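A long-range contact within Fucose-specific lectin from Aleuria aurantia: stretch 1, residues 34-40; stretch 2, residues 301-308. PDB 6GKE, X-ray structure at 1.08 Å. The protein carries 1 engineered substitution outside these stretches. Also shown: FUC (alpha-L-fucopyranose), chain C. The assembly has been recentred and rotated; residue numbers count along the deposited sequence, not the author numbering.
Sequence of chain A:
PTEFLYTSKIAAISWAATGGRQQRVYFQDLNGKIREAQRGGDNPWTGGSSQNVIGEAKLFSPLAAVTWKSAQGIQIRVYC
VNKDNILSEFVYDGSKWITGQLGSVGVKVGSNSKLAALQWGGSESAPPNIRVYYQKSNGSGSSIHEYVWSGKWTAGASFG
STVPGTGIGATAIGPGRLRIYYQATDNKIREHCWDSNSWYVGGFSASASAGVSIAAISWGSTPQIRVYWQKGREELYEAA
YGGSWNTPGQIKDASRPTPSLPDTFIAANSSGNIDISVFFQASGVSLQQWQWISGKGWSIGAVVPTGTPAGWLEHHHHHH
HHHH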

# COMPACT_ATOMS: atom_id res chain seq x y z
N ILE A 34 6.72 -7.51 -12.90
CA ILE A 34 5.56 -7.09 -13.65
C ILE A 34 4.76 -8.34 -13.97
O ILE A 34 5.28 -9.26 -14.60
CB ILE A 34 5.93 -6.32 -14.93
CG1 ILE A 34 6.88 -5.15 -14.66
CG2 ILE A 34 4.67 -5.86 -15.64
CD1 ILE A 34 7.51 -4.57 -15.90
N ARG A 35 3.50 -8.36 -13.52
CA ARG A 35 2.60 -9.46 -13.76
C ARG A 35 1.53 -9.06 -14.78
O ARG A 35 1.23 -7.89 -14.97
CB ARG A 35 1.90 -9.89 -12.47
CG ARG A 35 2.84 -10.48 -11.42
CD ARG A 35 2.05 -10.95 -10.22
NE ARG A 35 2.91 -11.49 -9.19
CZ ARG A 35 2.47 -12.10 -8.10
NH1 ARG A 35 1.17 -12.32 -7.94
NH2 ARG A 35 3.34 -12.48 -7.18
N GLU A 36 0.96 -10.10 -15.40
CA GLU A 36 -0.11 -9.97 -16.37
C GLU A 36 -1.35 -10.70 -15.87
O GLU A 36 -1.25 -11.83 -15.37
CB GLU A 36 0.32 -10.58 -17.70
CG GLU A 36 -0.65 -10.36 -18.85
CD GLU A 36 -0.28 -11.17 -20.07
OE1 GLU A 36 -0.33 -12.41 -19.97
OE2 GLU A 36 0.09 -10.57 -21.12
N ALA A 37 -2.52 -10.07 -16.05
CA ALA A 37 -3.82 -10.74 -15.96
C ALA A 37 -4.49 -10.66 -17.34
O ALA A 37 -4.21 -9.73 -18.11
CB ALA A 37 -4.69 -10.13 -14.88
N GLN A 38 -5.35 -11.63 -17.63
CA GLN A 38 -5.94 -11.78 -18.96
C GLN A 38 -7.46 -11.93 -18.84
O GLN A 38 -7.96 -12.54 -17.90
CB GLN A 38 -5.42 -13.03 -19.67
CG GLN A 38 -3.91 -13.21 -19.60
CD GLN A 38 -3.39 -13.89 -18.36
OE1 GLN A 38 -4.11 -14.59 -17.64
NE2 GLN A 38 -2.11 -13.69 -18.09
N ARG A 39 -8.18 -11.42 -19.85
CA ARG A 39 -9.60 -11.67 -19.96
C ARG A 39 -9.95 -11.93 -21.42
O ARG A 39 -9.49 -11.24 -22.32
CB ARG A 39 -10.45 -10.51 -19.43
CG ARG A 39 -11.86 -10.94 -19.10
CD ARG A 39 -12.73 -9.83 -18.55
NE ARG A 39 -13.98 -10.40 -18.05
CZ ARG A 39 -14.89 -9.74 -17.34
NH1 ARG A 39 -14.78 -8.43 -17.15
NH2 ARG A 39 -15.91 -10.39 -16.81
N GLY A 40 -10.80 -12.94 -21.63
CA GLY A 40 -11.41 -13.20 -22.92
C GLY A 40 -12.91 -13.01 -22.82
O GLY A 40 -13.57 -13.66 -22.00
C1 FUC C . -1.56 -15.36 -23.72
C2 FUC C . -0.78 -14.92 -22.50
C3 FUC C . 0.49 -14.18 -22.91
C4 FUC C . 0.16 -13.06 -23.88
C5 FUC C . -0.61 -13.63 -25.07
C6 FUC C . -1.02 -12.58 -26.08
O1 FUC C . -0.82 -16.39 -24.35
O2 FUC C . -0.42 -16.08 -21.73
O3 FUC C . 1.18 -13.71 -21.75
O4 FUC C . -0.66 -12.06 -23.26
O5 FUC C . -1.80 -14.27 -24.59
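Stretch 2 301-308: GAVVPTGT

Stretch 2 (Gly301 to Thr308), extended through Val304 and Pro305, then turning at Thr306 and Gly307, without regular helix or strand, runs along one side of the strand to which Ile34 to Gly40 of stretch 1 belong. The touching parts, Arg35 to Arg39 and Ala302 to Gly307, have end-to-end directions 151° apart, so the two chains run roughly antiparallel, and residues early in stretch 2 meet residues late in stretch 1. No hydrogen bond joins the stretches directly; side chains of stretch 1 meet side chains and backbone of stretch 2, and the contact buries 197 Å² in total. Strand alternation sets the pattern: Arg35, Ala37 and Arg39 point their CA-to-CB bonds toward stretch 2, while Glu36 and Gln38 point theirs away. Ala37, with 44 Å² covered, is the centre. Its CA lies 7.1 Å from Val304 CA, the nearest CA pair across the contact, and Ala37 CB packs against Val304 CG1 at 3.4 Å, a tight apolar contact made by the t rotamer of the valine. Arg35 (34 Å² covered) reaches out in an extended side chain, m at chi1 and t at chi2 and chi3, and brings NH1 to 3.9 Å from Gly307 CA, which lies at the edge of the guanidinium, and to 4.0 Å from Thr306 O. Gly307 has a positive phi of 84°, which by itself favours glycine, and a CB built there would clash with Arg35 NH1 at 2.6 Å. At the other end Arg39 (29 Å² covered) is also extended, with NH2 4.1 Å from Ala302 CB. Here a water bridges the stretches, accepting hydrogen bonds from Arg39 NH1 and from Ala302 N, each 2.9 Å from its oxygen. Glu36 instead serves the sugar: FUC O3 donates to Glu36 OE1 and FUC O4 to Glu36 OE2, both at 2.7 Å, and Gln38 NE2 donates to Glu36 OE1 at 2.9 Å.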

# COMPACT_ATOMS: atom_id res chain seq x y z
N GLY A 301 -16.81 -3.26 -12.79
CA GLY A 301 -16.85 -4.63 -13.27
C GLY A 301 -16.21 -5.62 -12.31
O GLY A 301 -16.02 -5.35 -11.12
N ALA A 302 -15.89 -6.80 -12.85
CA ALA A 302 -15.31 -7.90 -12.09
C ALA A 302 -13.90 -7.52 -11.60
O ALA A 302 -13.16 -6.83 -12.30
CB ALA A 302 -15.27 -9.15 -12.93
N VAL A 303 -13.54 -8.00 -10.41
CA VAL A 303 -12.24 -7.73 -9.82
C VAL A 303 -11.19 -8.59 -10.54
O VAL A 303 -11.43 -9.76 -10.84
CB VAL A 303 -12.23 -8.01 -8.30
CG1 VAL A 303 -10.86 -7.82 -7.69
CG2 VAL A 303 -13.26 -7.15 -7.58
N VAL A 304 -10.04 -7.99 -10.81
CA VAL A 304 -8.94 -8.67 -11.47
C VAL A 304 -8.08 -9.33 -10.41
O VAL A 304 -7.64 -8.65 -9.48
CB VAL A 304 -8.10 -7.69 -12.30
CG1 VAL A 304 -7.00 -8.41 -13.07
CG2 VAL A 304 -8.94 -6.85 -13.24
N PRO A 305 -7.75 -10.63 -10.52
CA PRO A 305 -6.91 -11.29 -9.52
C PRO A 305 -5.46 -10.77 -9.56
O PRO A 305 -4.91 -10.54 -10.65
CB PRO A 305 -6.97 -12.77 -9.91
CG PRO A 305 -7.23 -12.74 -11.39
CD PRO A 305 -8.15 -11.55 -11.60
N THR A 306 -4.88 -10.60 -8.37
CA THR A 306 -3.52 -10.08 -8.23
C THR A 306 -2.74 -10.87 -7.17
O THR A 306 -1.90 -10.32 -6.46
CB THR A 306 -3.53 -8.58 -7.88
OG1 THR A 306 -4.28 -8.36 -6.69
CG2 THR A 306 -4.11 -7.73 -8.98
N GLY A 307 -3.01 -12.17 -7.08
CA GLY A 307 -2.24 -13.07 -6.23
C GLY A 307 -2.71 -13.06 -4.79
O GLY A 307 -3.44 -12.17 -4.34
N THR A 308 -2.29 -14.08 -4.05
CA THR A 308 -2.54 -14.21 -2.62
C THR A 308 -1.23 -14.62 -1.95
O THR A 308 -0.66 -15.64 -2.32
CB THR A 308 -3.62 -15.26 -2.32
OG1 THR A 308 -4.82 -14.91 -3.01
CG2 THR A 308 -3.93 -15.37 -0.84
O HOH W 1 -16.87 -7.14 -15.60